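Long-range contacts in penicillin-binding protein activator LpoA (Escherichia coli, PDB 6DR3), which stimulates the transpeptidase activity of penicillin-binding protein 1A and thereby regulates peptidoglycan synthesis, the present chain being its amino-terminal, TPR-like domain: residues A8-T13 / Q37-R42; R69-L74 / Q103-R108; L75-K80 / Q90-K95. All coordinates share one frame; numbering follows the deposited sequence.

Contact 1 of 3, residues A8-T13 / Q37-R42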
ATOM      1  N   ALA A   8      -2.521 -18.540   8.200  1.00 25.13           N
ATOM      2  CA  ALA A   8      -2.853 -17.895   6.932  1.00 21.50           C
ATOM      3  C   ALA A   8      -3.353 -16.471   7.141  1.00 19.97           C
ATOM      4  O   ALA A   8      -2.957 -15.554   6.414  1.00 22.22           O
ATOM      5  CB  ALA A   8      -3.903 -18.714   6.179  1.00 23.02           C
ATOM      6  N   TYR A   9      -4.233 -16.267   8.122  1.00 18.78           N
ATOM      7  CA  TYR A   9      -4.750 -14.928   8.377  1.00 22.59           C
ATOM      8  C   TYR A   9      -3.632 -13.997   8.829  1.00 23.29           C
ATOM      9  O   TYR A   9      -3.505 -12.871   8.333  1.00 21.11           O
ATOM     10  CB  TYR A   9      -5.865 -14.984   9.423  1.00 20.74           C
ATOM     11  CG  TYR A   9      -6.824 -16.138   9.230  1.00 21.82           C
ATOM     12  CD1 TYR A   9      -7.806 -16.100   8.249  1.00 19.78           C
ATOM     13  CD2 TYR A   9      -6.744 -17.267  10.032  1.00 28.19           C
ATOM     14  CE1 TYR A   9      -8.681 -17.157   8.071  1.00 23.84           C
ATOM     15  CE2 TYR A   9      -7.611 -18.327   9.865  1.00 28.77           C
ATOM     16  CZ  TYR A   9      -8.576 -18.270   8.884  1.00 27.12           C
ATOM     17  OH  TYR A   9      -9.440 -19.328   8.718  1.00 28.08           O
ATOM     18  N   MET A  10      -2.805 -14.459   9.770  1.00 22.27           N
ATOM     19  CA  MET A  10      -1.675 -13.658  10.228  1.00 21.03           C
ATOM     20  C   MET A  10      -0.773 -13.272   9.064  1.00 20.39           C
ATOM     21  O   MET A  10      -0.342 -12.118   8.960  1.00 23.78           O
ATOM     22  CB  MET A  10      -0.885 -14.432  11.285  1.00 24.57           C
ATOM     23  CG  MET A  10       0.159 -13.598  12.012  1.00 33.84           C
ATOM     24  SD  MET A  10      -0.570 -12.312  13.045  1.00 31.90           S
ATOM     25  CE  MET A  10      -1.296 -13.300  14.348  1.00 32.88           C
ATOM     26  N   GLN A  11      -0.481 -14.224   8.175  1.00 23.62           N
ATOM     27  CA  GLN A  11       0.381 -13.966   7.029  1.00 26.41           C
ATOM     28  C   GLN A  11      -0.329 -13.237   5.896  1.00 26.86           C
ATOM     29  O   GLN A  11       0.336 -12.816   4.943  1.00 25.60           O
ATOM     30  CB  GLN A  11       0.953 -15.283   6.499  1.00 31.80           C
ATOM     31  CG  GLN A  11       1.995 -15.916   7.407  1.00 45.86           C
ATOM     32  CD  GLN A  11       2.500 -17.241   6.873  1.00 65.18           C
ATOM     33  OE1 GLN A  11       1.913 -17.819   5.958  1.00 69.68           O
ATOM     34  NE2 GLN A  11       3.596 -17.731   7.443  1.00 75.53           N
ATOM     35  N   GLY A  12      -1.647 -13.076   5.968  1.00 20.55           N
ATOM     36  CA  GLY A  12      -2.378 -12.386   4.926  1.00 24.50           C
ATOM     37  C   GLY A  12      -2.720 -13.230   3.721  1.00 26.47           C
ATOM     38  O   GLY A  12      -3.166 -12.679   2.708  1.00 29.13           O
ATOM     39  N   THR A  13      -2.514 -14.543   3.788  1.00 25.11           N
ATOM     40  CA  THR A  13      -2.919 -15.443   2.716  1.00 28.26           C
ATOM     41  C   THR A  13      -4.385 -15.840   2.818  1.00 23.35           C
ATOM     42  O   THR A  13      -4.890 -16.536   1.931  1.00 25.75           O
ATOM     43  CB  THR A  13      -2.037 -16.693   2.725  1.00 27.93           C
ATOM     44  OG1 THR A  13      -2.051 -17.280   4.032  1.00 25.37           O
ATOM     45  CG2 THR A  13      -0.602 -16.332   2.343  1.00 28.16           C
ATOM     46  N   GLN A  37      -6.059 -12.263  18.813  1.00 23.62           N
ATOM     47  CA  GLN A  37      -6.270 -10.902  19.293  1.00 22.44           C
ATOM     48  C   GLN A  37      -5.614  -9.887  18.367  1.00 19.04           C
ATOM     49  O   GLN A  37      -6.214  -8.857  18.037  1.00 19.88           O
ATOM     50  CB  GLN A  37      -5.729 -10.766  20.717  1.00 20.33           C
ATOM     51  CG  GLN A  37      -5.978  -9.410  21.350  1.00 17.99           C
ATOM     52  CD  GLN A  37      -5.585  -9.381  22.812  1.00 25.39           C
ATOM     53  OE1 GLN A  37      -5.222 -10.405  23.388  1.00 25.09           O
ATOM     54  NE2 GLN A  37      -5.652  -8.203  23.421  1.00 27.45           N
ATOM     55  N   LEU A  38      -4.380 -10.159  17.935  1.00 16.28           N
ATOM     56  CA  LEU A  38      -3.714  -9.269  16.990  1.00 20.34           C
ATOM     57  C   LEU A  38      -4.502  -9.161  15.692  1.00 17.79           C
ATOM     58  O   LEU A  38      -4.574  -8.086  15.086  1.00 18.57           O
ATOM     59  CB  LEU A  38      -2.297  -9.766  16.711  1.00 20.83           C
ATOM     60  CG  LEU A  38      -1.287  -9.606  17.849  1.00 21.63           C
ATOM     61  CD1 LEU A  38      -0.051 -10.440  17.571  1.00 24.81           C
ATOM     62  CD2 LEU A  38      -0.913  -8.141  18.034  1.00 20.21           C
ATOM     63  N   LEU A  39      -5.099 -10.269  15.248  1.00 19.84           N
ATOM     64  CA  LEU A  39      -5.879 -10.246  14.015  1.00 22.20           C
ATOM     65  C   LEU A  39      -7.177  -9.468  14.200  1.00 21.19           C
ATOM     66  O   LEU A  39      -7.594  -8.723  13.304  1.00 19.09           O
ATOM     67  CB  LEU A  39      -6.161 -11.674  13.554  1.00 20.06           C
ATOM     68  CG  LEU A  39      -4.974 -12.363  12.877  1.00 20.42           C
ATOM     69  CD1 LEU A  39      -5.106 -13.878  12.938  1.00 23.93           C
ATOM     70  CD2 LEU A  39      -4.865 -11.896  11.434  1.00 21.08           C
ATOM     71  N   ALA A  40      -7.826  -9.624  15.356  1.00 17.45           N
ATOM     72  CA  ALA A  40      -9.026  -8.844  15.640  1.00 18.38           C
ATOM     73  C   ALA A  40      -8.733  -7.351  15.578  1.00 16.59           C
ATOM     74  O   ALA A  40      -9.512  -6.581  15.006  1.00 17.33           O
ATOM     75  CB  ALA A  40      -9.585  -9.221  17.012  1.00 22.53           C
ATOM     76  N   ILE A  41      -7.613  -6.925  16.163  1.00 19.01           N
ATOM     77  CA  ILE A  41      -7.218  -5.519  16.094  1.00 19.58           C
ATOM     78  C   ILE A  41      -7.082  -5.083  14.641  1.00 15.71           C
ATOM     79  O   ILE A  41      -7.588  -4.030  14.238  1.00 17.72           O
ATOM     80  CB  ILE A  41      -5.909  -5.295  16.874  1.00 16.57           C
ATOM     81  CG1 ILE A  41      -6.096  -5.658  18.348  1.00 14.45           C
ATOM     82  CG2 ILE A  41      -5.438  -3.846  16.747  1.00 21.30           C
ATOM     83  CD1 ILE A  41      -4.797  -5.854  19.097  1.00 18.05           C
ATOM     84  N   ARG A  42      -6.391  -5.892  13.833  1.00 21.41           N
ATOM     85  CA  ARG A  42      -6.199  -5.558  12.425  1.00 17.68           C
ATOM     86  C   ARG A  42      -7.533  -5.391  11.712  1.00 17.75           C
ATOM     87  O   ARG A  42      -7.722  -4.437  10.945  1.00 19.80           O
ATOM     88  CB  ARG A  42      -5.362  -6.646  11.747  1.00 15.37           C
ATOM     89  CG  ARG A  42      -4.866  -6.286  10.354  1.00 20.27           C
ATOM     90  CD  ARG A  42      -4.407  -7.521   9.584  1.00 23.82           C
ATOM     91  NE  ARG A  42      -3.353  -8.258  10.280  1.00 26.66           N
ATOM     92  CZ  ARG A  42      -2.683  -9.283   9.757  1.00 28.88           C
ATOM     93  NH1 ARG A  42      -2.952  -9.703   8.526  1.00 26.03           N
ATOM     94  NH2 ARG A  42      -1.738  -9.889  10.463  1.00 26.90           N
TER
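L39 and R42, one turn apart on helix 30-47, close on Y9 and M10 where the short helix 7-11 ends. The tight part centres on the L39 fork. Its CD1 lies 3.8 Å from Y9 CB, and CD2 comes closer, 3.5 Å from Y9 O. The same CD2 sits 3.8 Å above the plane of the R42 guanidinium, over its centre, and so gives the flat group an apolar floor. At the edge of that group, R42 NH2 donates a nearly straight bond to M10 O (3.0 Å), with the oxygen lying in the guanidinium plane. A bend at chi3 turns NE off the line of the R42 chain on the way to the group that meets this carbonyl. M10 SD lies beside the same nitrogen, 3.7 Å from R42 NH2.

Packing slackens at the end of the M10 side chain, toward L38. Its CB points away from helix 30-47, but bends at chi2 and chi3 (67° and 70°) bring M10 CE back to 4.1 Å from L39 CG. The approach to L38 is slacker, with M10 CE 4.4 Å from L38 CB. The Y9 ring leads away from the helix; of its side chain, CB makes the contact, while its carbonyl meets L39. On the more open side, G12 ends helix 7-11 in a Schellman motif, its N bonded to Y9 O at 3.0 Å.

The chemistry implies mixed packing: L39 packs on the backbone at Y9 and M10, while arginine supplies a donor to a carbonyl near a helix C-terminus, where its positive charge would probably complement the helix end.

Contact 2 of 3, residues R69-L74 / Q103-R108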
ATOM      1  N   ARG A  69       5.386  -8.989  18.558  1.00 21.49           N
ATOM      2  CA  ARG A  69       5.692  -7.596  18.861  1.00 24.26           C
ATOM      3  C   ARG A  69       5.850  -6.776  17.588  1.00 23.33           C
ATOM      4  O   ARG A  69       5.419  -5.619  17.533  1.00 23.27           O
ATOM      5  CB  ARG A  69       6.953  -7.502  19.719  1.00 27.80           C
ATOM      6  CG  ARG A  69       7.243  -6.087  20.209  1.00 28.10           C
ATOM      7  CD  ARG A  69       8.341  -6.052  21.259  1.00 32.72           C
ATOM      8  NE  ARG A  69       8.039  -6.917  22.396  1.00 35.52           N
ATOM      9  CZ  ARG A  69       7.151  -6.632  23.344  1.00 33.73           C
ATOM     10  NH1 ARG A  69       6.461  -5.501  23.300  1.00 30.66           N
ATOM     11  NH2 ARG A  69       6.947  -7.486  24.337  1.00 42.08           N
ATOM     12  N   ARG A  70       6.465  -7.355  16.553  1.00 18.91           N
ATOM     13  CA  ARG A  70       6.579  -6.648  15.283  1.00 23.04           C
ATOM     14  C   ARG A  70       5.202  -6.340  14.705  1.00 20.28           C
ATOM     15  O   ARG A  70       4.968  -5.241  14.190  1.00 20.89           O
ATOM     16  CB  ARG A  70       7.414  -7.465  14.296  1.00 28.51           C
ATOM     17  CG  ARG A  70       8.917  -7.317  14.511  1.00 42.69           C
ATOM     18  CD  ARG A  70       9.734  -7.951  13.390  1.00 51.55           C
ATOM     19  NE  ARG A  70       9.951  -9.383  13.591  1.00 59.74           N
ATOM     20  CZ  ARG A  70      10.922  -9.899  14.342  1.00 61.54           C
ATOM     21  NH1 ARG A  70      11.775  -9.106  14.982  1.00 54.48           N
ATOM     22  NH2 ARG A  70      11.041 -11.215  14.458  1.00 62.94           N
ATOM     23  N   GLU A  71       4.274  -7.295  14.793  1.00 19.66           N
ATOM     24  CA  GLU A  71       2.909  -7.033  14.351  1.00 21.66           C
ATOM     25  C   GLU A  71       2.261  -5.944  15.199  1.00 24.31           C
ATOM     26  O   GLU A  71       1.507  -5.113  14.681  1.00 23.53           O
ATOM     27  CB  GLU A  71       2.085  -8.320  14.400  1.00 19.77           C
ATOM     28  CG  GLU A  71       0.616  -8.145  14.047  1.00 27.31           C
ATOM     29  CD  GLU A  71       0.408  -7.642  12.630  1.00 31.30           C
ATOM     30  OE1 GLU A  71       1.287  -7.880  11.776  1.00 28.98           O
ATOM     31  OE2 GLU A  71      -0.638  -7.010  12.374  1.00 31.35           O
ATOM     32  N   LYS A  72       2.546  -5.927  16.503  1.00 24.26           N
ATOM     33  CA  LYS A  72       1.977  -4.897  17.366  1.00 19.37           C
ATOM     34  C   LYS A  72       2.420  -3.509  16.921  1.00 22.72           C
ATOM     35  O   LYS A  72       1.606  -2.581  16.841  1.00 23.99           O
ATOM     36  CB  LYS A  72       2.373  -5.141  18.823  1.00 23.08           C
ATOM     37  CG  LYS A  72       1.804  -4.100  19.788  1.00 24.52           C
ATOM     38  CD  LYS A  72       2.298  -4.285  21.213  1.00 29.68           C
ATOM     39  CE  LYS A  72       1.790  -3.159  22.106  1.00 32.27           C
ATOM     40  NZ  LYS A  72       2.325  -3.236  23.492  1.00 36.87           N
ATOM     41  N   THR A  73       3.712  -3.345  16.629  1.00 21.83           N
ATOM     42  CA  THR A  73       4.210  -2.037  16.218  1.00 21.61           C
ATOM     43  C   THR A  73       3.534  -1.576  14.934  1.00 21.63           C
ATOM     44  O   THR A  73       3.254  -0.383  14.762  1.00 21.71           O
ATOM     45  CB  THR A  73       5.729  -2.074  16.032  1.00 29.42           C
ATOM     46  OG1 THR A  73       6.067  -3.015  15.004  1.00 41.36           O
ATOM     47  CG2 THR A  73       6.426  -2.465  17.333  1.00 26.54           C
ATOM     48  N   LEU A  74       3.256  -2.507  14.020  1.00 20.22           N
ATOM     49  CA  LEU A  74       2.585  -2.137  12.778  1.00 27.73           C
ATOM     50  C   LEU A  74       1.132  -1.753  13.035  1.00 23.98           C
ATOM     51  O   LEU A  74       0.628  -0.785  12.455  1.00 21.54           O
ATOM     52  CB  LEU A  74       2.677  -3.286  11.775  1.00 32.70           C
ATOM     53  CG  LEU A  74       2.100  -3.038  10.378  1.00 43.22           C
ATOM     54  CD1 LEU A  74       2.657  -1.763   9.754  1.00 43.91           C
ATOM     55  CD2 LEU A  74       2.386  -4.234   9.486  1.00 44.50           C
ATOM     56  N   GLN A 103       6.036 -10.082   3.718  1.00 41.69           N
ATOM     57  CA  GLN A 103       5.450  -9.405   2.563  1.00 47.92           C
ATOM     58  C   GLN A 103       4.138  -8.721   2.928  1.00 42.05           C
ATOM     59  O   GLN A 103       3.963  -7.522   2.683  1.00 37.08           O
ATOM     60  CB  GLN A 103       5.234 -10.393   1.416  1.00 57.72           C
ATOM     61  CG  GLN A 103       4.609  -9.745   0.183  1.00 62.96           C
ATOM     62  CD  GLN A 103       4.623 -10.646  -1.035  1.00 72.02           C
ATOM     63  OE1 GLN A 103       5.340 -10.392  -2.003  1.00 73.47           O
ATOM     64  NE2 GLN A 103       3.817 -11.701  -0.999  1.00 76.97           N
ATOM     65  N   ASN A 104       3.191  -9.474   3.498  1.00 53.34           N
ATOM     66  CA  ASN A 104       1.927  -8.875   3.917  1.00 47.31           C
ATOM     67  C   ASN A 104       2.161  -7.659   4.802  1.00 34.05           C
ATOM     68  O   ASN A 104       1.485  -6.635   4.657  1.00 24.81           O
ATOM     69  CB  ASN A 104       1.068  -9.906   4.652  1.00 55.43           C
ATOM     70  CG  ASN A 104      -0.074  -9.266   5.428  1.00 59.23           C
ATOM     71  OD1 ASN A 104      -0.013  -9.133   6.654  1.00 52.72           O
ATOM     72  ND2 ASN A 104      -1.119  -8.857   4.714  1.00 57.18           N
ATOM     73  N   GLN A 105       3.118  -7.755   5.729  1.00 40.06           N
ATOM     74  CA  GLN A 105       3.430  -6.622   6.596  1.00 35.29           C
ATOM     75  C   GLN A 105       4.068  -5.486   5.806  1.00 32.06           C
ATOM     76  O   GLN A 105       3.755  -4.311   6.037  1.00 31.86           O
ATOM     77  CB  GLN A 105       4.351  -7.070   7.731  1.00 33.97           C
ATOM     78  CG  GLN A 105       3.657  -7.889   8.805  1.00 29.27           C
ATOM     79  CD  GLN A 105       4.589  -8.276   9.937  1.00 33.06           C
ATOM     80  OE1 GLN A 105       5.770  -8.542   9.721  1.00 37.96           O
ATOM     81  NE2 GLN A 105       4.062  -8.303  11.154  1.00 35.19           N
ATOM     82  N   GLN A 106       4.962  -5.812   4.870  1.00 32.09           N
ATOM     83  CA  GLN A 106       5.556  -4.778   4.028  1.00 31.49           C
ATOM     84  C   GLN A 106       4.491  -4.061   3.209  1.00 21.36           C
ATOM     85  O   GLN A 106       4.526  -2.831   3.071  1.00 25.28           O
ATOM     86  CB  GLN A 106       6.613  -5.390   3.109  1.00 37.19           C
ATOM     87  CG  GLN A 106       7.846  -5.892   3.838  1.00 48.67           C
ATOM     88  CD  GLN A 106       8.850  -6.543   2.910  1.00 55.40           C
ATOM     89  OE1 GLN A 106       8.819  -6.335   1.697  1.00 55.58           O
ATOM     90  NE2 GLN A 106       9.748  -7.340   3.477  1.00 62.79           N
ATOM     91  N   ALA A 107       3.536  -4.810   2.655  1.00 23.07           N
ATOM     92  CA  ALA A 107       2.457  -4.179   1.902  1.00 25.79           C
ATOM     93  C   ALA A 107       1.670  -3.216   2.782  1.00 23.02           C
ATOM     94  O   ALA A 107       1.284  -2.129   2.335  1.00 21.98           O
ATOM     95  CB  ALA A 107       1.533  -5.245   1.312  1.00 26.84           C
ATOM     96  N   ARG A 108       1.424  -3.599   4.039  1.00 22.87           N
ATOM     97  CA  ARG A 108       0.724  -2.711   4.962  1.00 20.63           C
ATOM     98  C   ARG A 108       1.615  -1.562   5.414  1.00 20.44           C
ATOM     99  O   ARG A 108       1.123  -0.449   5.638  1.00 25.75           O
ATOM    100  CB  ARG A 108       0.227  -3.501   6.171  1.00 21.44           C
ATOM    101  CG  ARG A 108      -0.930  -4.438   5.865  1.00 22.61           C
ATOM    102  CD  ARG A 108      -1.076  -5.490   6.949  1.00 22.03           C
ATOM    103  NE  ARG A 108      -1.250  -4.896   8.273  1.00 22.89           N
ATOM    104  CZ  ARG A 108      -1.028  -5.537   9.419  1.00 26.29           C
ATOM    105  NH1 ARG A 108      -0.614  -6.797   9.413  1.00 26.03           N
ATOM    106  NH2 ARG A 108      -1.215  -4.914  10.576  1.00 24.24           N
TER
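E71 reaches across to Q105 and R108 between the segments 69-74 and 103-108, whose axes run 18° apart and approach to 11.3 Å. Such near-parallel packing of helices separated in the chain by one other helix is consistent with the TPR-like fold of this domain. The E71 chain bends at chi2 (62°), which swings CD round, and its carboxylate then serves two residues. Q105 lays its amide nearly coplanar with the carboxylate, and Q105 NE2 gives E71 OE1 an almost straight bond of 2.9 Å on the anti side.

R108 arrives differently. Its chain crosses that of E71 at about a right angle, and the guanidinium plane is turned 46° from the carboxylate. R108 NH1 and NH2 come end-on and converge on the single atom E71 OE2, at 3.0 Å and 2.8 Å, both from its syn side; a weak bond also links R108 NH1 to E71 OE1. The resulting salt bridge leaves NE for E78, which lies farther along the helix of E71 and would help fix the rotation of the guanidinium.

L74 comes over one face of that group, crossing R108 obliquely. Its CD2 stands 3.6 Å above the guanidinium plane, over the centre, and 3.9 Å from Q105 CB.

Contact 3 of 3, residues L75-K80 / Q90-K95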
ATOM      1  N   LEU A  75       0.445  -2.493  13.910  1.00 16.44           N
ATOM      2  CA  LEU A  75      -0.915  -2.121  14.283  1.00 18.74           C
ATOM      3  C   LEU A  75      -0.952  -0.750  14.943  1.00 19.62           C
ATOM      4  O   LEU A  75      -1.938  -0.019  14.799  1.00 19.09           O
ATOM      5  CB  LEU A  75      -1.511  -3.172  15.220  1.00 14.61           C
ATOM      6  CG  LEU A  75      -1.729  -4.570  14.637  1.00 20.56           C
ATOM      7  CD1 LEU A  75      -2.061  -5.553  15.748  1.00 22.77           C
ATOM      8  CD2 LEU A  75      -2.834  -4.563  13.590  1.00 20.93           C
ATOM      9  N   ALA A  76       0.107  -0.385  15.669  1.00 20.49           N
ATOM     10  CA  ALA A  76       0.155   0.932  16.295  1.00 23.36           C
ATOM     11  C   ALA A  76       0.092   2.038  15.251  1.00 20.73           C
ATOM     12  O   ALA A  76      -0.551   3.073  15.469  1.00 21.12           O
ATOM     13  CB  ALA A  76       1.421   1.066  17.140  1.00 23.25           C
ATOM     14  N   VAL A  77       0.761   1.846  14.111  1.00 23.10           N
ATOM     15  CA  VAL A  77       0.722   2.841  13.043  1.00 26.18           C
ATOM     16  C   VAL A  77      -0.683   2.938  12.461  1.00 20.79           C
ATOM     17  O   VAL A  77      -1.227   4.034  12.283  1.00 19.89           O
ATOM     18  CB  VAL A  77       1.756   2.501  11.953  1.00 29.76           C
ATOM     19  CG1 VAL A  77       1.654   3.481  10.787  1.00 29.77           C
ATOM     20  CG2 VAL A  77       3.163   2.501  12.534  1.00 31.82           C
ATOM     21  N   GLU A  78      -1.284   1.790  12.145  1.00 16.76           N
ATOM     22  CA  GLU A  78      -2.611   1.789  11.540  1.00 23.01           C
ATOM     23  C   GLU A  78      -3.634   2.434  12.464  1.00 23.38           C
ATOM     24  O   GLU A  78      -4.546   3.130  12.003  1.00 22.41           O
ATOM     25  CB  GLU A  78      -3.018   0.356  11.189  1.00 23.60           C
ATOM     26  CG  GLU A  78      -2.068  -0.316  10.205  1.00 29.73           C
ATOM     27  CD  GLU A  78      -2.472  -1.742   9.866  1.00 33.34           C
ATOM     28  OE1 GLU A  78      -3.035  -2.429  10.744  1.00 35.12           O
ATOM     29  OE2 GLU A  78      -2.229  -2.176   8.719  1.00 30.29           O
ATOM     30  N   ILE A  79      -3.496   2.223  13.775  1.00 25.11           N
ATOM     31  CA  ILE A  79      -4.415   2.839  14.729  1.00 24.98           C
ATOM     32  C   ILE A  79      -4.262   4.356  14.711  1.00 26.84           C
ATOM     33  O   ILE A  79      -5.251   5.095  14.651  1.00 22.88           O
ATOM     34  CB  ILE A  79      -4.192   2.254  16.137  1.00 21.96           C
ATOM     35  CG1 ILE A  79      -4.713   0.815  16.186  1.00 24.98           C
ATOM     36  CG2 ILE A  79      -4.881   3.109  17.211  1.00 21.18           C
ATOM     37  CD1 ILE A  79      -4.380   0.064  17.467  1.00 31.74           C
ATOM     38  N   LYS A  80      -3.022   4.846  14.753  1.00 27.13           N
ATOM     39  CA  LYS A  80      -2.808   6.290  14.772  1.00 32.59           C
ATOM     40  C   LYS A  80      -3.308   6.942  13.489  1.00 32.34           C
ATOM     41  O   LYS A  80      -3.828   8.063  13.516  1.00 29.21           O
ATOM     42  CB  LYS A  80      -1.331   6.603  14.999  1.00 34.25           C
ATOM     43  CG  LYS A  80      -0.888   6.355  16.431  1.00 44.52           C
ATOM     44  CD  LYS A  80       0.463   6.971  16.731  1.00 55.07           C
ATOM     45  CE  LYS A  80       0.868   6.711  18.174  1.00 61.74           C
ATOM     46  NZ  LYS A  80      -0.105   7.293  19.141  1.00 66.87           N
ATOM     47  N   GLN A  90       3.660   9.061  11.340  1.00 38.92           N
ATOM     48  CA  GLN A  90       4.953   9.284  10.701  1.00 44.62           C
ATOM     49  C   GLN A  90       6.100   8.977  11.656  1.00 39.04           C
ATOM     50  O   GLN A  90       7.100   8.367  11.262  1.00 39.24           O
ATOM     51  CB  GLN A  90       5.049  10.726  10.202  1.00 58.00           C
ATOM     52  CG  GLN A  90       4.076  11.077   9.085  1.00 67.42           C
ATOM     53  CD  GLN A  90       4.511  10.538   7.735  1.00 71.80           C
ATOM     54  OE1 GLN A  90       5.174   9.504   7.648  1.00 68.51           O
ATOM     55  NE2 GLN A  90       4.144  11.244   6.672  1.00 76.83           N
ATOM     56  N   ASN A  91       5.973   9.397  12.917  1.00 35.15           N
ATOM     57  CA  ASN A  91       7.037   9.156  13.887  1.00 44.78           C
ATOM     58  C   ASN A  91       7.267   7.664  14.096  1.00 41.74           C
ATOM     59  O   ASN A  91       8.415   7.212  14.182  1.00 41.63           O
ATOM     60  CB  ASN A  91       6.700   9.832  15.216  1.00 62.15           C
ATOM     61  CG  ASN A  91       6.657  11.344  15.107  1.00 83.52           C
ATOM     62  OD1 ASN A  91       7.306  11.936  14.244  1.00 89.98           O
ATOM     63  ND2 ASN A  91       5.892  11.979  15.989  1.00 91.32           N
ATOM     64  N   LEU A  92       6.188   6.883  14.184  1.00 42.44           N
ATOM     65  CA  LEU A  92       6.335   5.443  14.374  1.00 39.79           C
ATOM     66  C   LEU A  92       6.871   4.774  13.115  1.00 37.38           C
ATOM     67  O   LEU A  92       7.738   3.897  13.194  1.00 41.22           O
ATOM     68  CB  LEU A  92       4.994   4.826  14.777  1.00 37.80           C
ATOM     69  CG  LEU A  92       4.401   5.283  16.112  1.00 40.64           C
ATOM     70  CD1 LEU A  92       3.064   4.600  16.356  1.00 39.29           C
ATOM     71  CD2 LEU A  92       5.352   5.011  17.270  1.00 44.44           C
ATOM     72  N   LEU A  93       6.368   5.175  11.944  1.00 34.08           N
ATOM     73  CA  LEU A  93       6.849   4.596  10.692  1.00 33.30           C
ATOM     74  C   LEU A  93       8.352   4.785  10.535  1.00 37.03           C
ATOM     75  O   LEU A  93       9.052   3.883  10.059  1.00 40.52           O
ATOM     76  CB  LEU A  93       6.108   5.220   9.508  1.00 33.96           C
ATOM     77  CG  LEU A  93       4.718   4.660   9.202  1.00 34.36           C
ATOM     78  CD1 LEU A  93       3.964   5.578   8.251  1.00 31.61           C
ATOM     79  CD2 LEU A  93       4.824   3.262   8.611  1.00 32.01           C
ATOM     80  N   ALA A  94       8.869   5.951  10.930  1.00 39.67           N
ATOM     81  CA  ALA A  94      10.292   6.228  10.770  1.00 42.91           C
ATOM     82  C   ALA A  94      11.159   5.293  11.600  1.00 48.02           C
ATOM     83  O   ALA A  94      12.350   5.143  11.306  1.00 48.16           O
ATOM     84  CB  ALA A  94      10.590   7.681  11.146  1.00 42.86           C
ATOM     85  N   LYS A  95      10.593   4.659  12.624  1.00 52.46           N
ATOM     86  CA  LYS A  95      11.333   3.762  13.500  1.00 56.54           C
ATOM     87  C   LYS A  95      11.237   2.302  13.071  1.00 54.72           C
ATOM     88  O   LYS A  95      11.690   1.424  13.811  1.00 56.50           O
ATOM     89  CB  LYS A  95      10.826   3.908  14.937  1.00 58.74           C
ATOM     90  CG  LYS A  95      11.032   5.292  15.531  1.00 65.76           C
ATOM     91  CD  LYS A  95       9.992   5.587  16.596  1.00 70.50           C
ATOM     92  CE  LYS A  95      10.270   6.903  17.300  1.00 76.59           C
ATOM     93  NZ  LYS A  95       9.254   7.185  18.351  1.00 78.26           N
TER
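V77 and L92 lie where the two backbones come nearest, with CA atoms 6.3 Å apart, and their side chains slide past each other in opposite directions. V77 splits its two methyls between neighbouring leucines. CG2 meets L92 at the root of the side chain, 3.7 Å from CB, while CG1, anti to the backbone N (chi1 176°), packs 3.6 Å from L93 CG at the branch point. V77 and L93 cross at about a right angle. L92 sends its CD1 onward to A76 and K80: the methyl lies 4.0 Å from A76 CB and 3.5 Å from K80 CD, so that the aliphatic part of the lysine lies across the leucine tip.

No hydrogen bond joins the segments. The contact is the apolar seam of a helical hairpin, in which helix 66-82 and the next helix, 86-93, run antiparallel, as expected of TPR-like motifs. Beyond the methylenes, a bend at chi4 (-60°) turns K80 NZ, which makes a weak, long ion pair with D85 in the short connection between the helices.

Farther out, helix 103-117 packs against the same seam, touching V77 through A112 and L93 through Y109. From helix 50-58, F57 reaches A76 and also I79, which takes V54 as well. At the start of segment 75-80, L75 packs against L38 and I41 of helix 30-47.

Overall arrangement
Helix 66-82 is the common element: its earlier turns serve contact 2 and its later ones contact 3, while its L75 packs on helix 30-47 of contact 1. Contact 2 lies between the others, about 10 Å from each, centre to centre, and contacts 1 and 3 are about 18 Å apart. Along the chain contact 1 closes first; contact 3 nests inside the loop closed by contact 2. R42 and R108 lie close despite their like charge, with E71 near both (its ion pair to R42 long and weak), which probably offsets the repulsion; E78 ties R108 to contact 3. Apolar and ionic packing join five helices of the N-terminal half of this chain, consistent with its TPR-like fold.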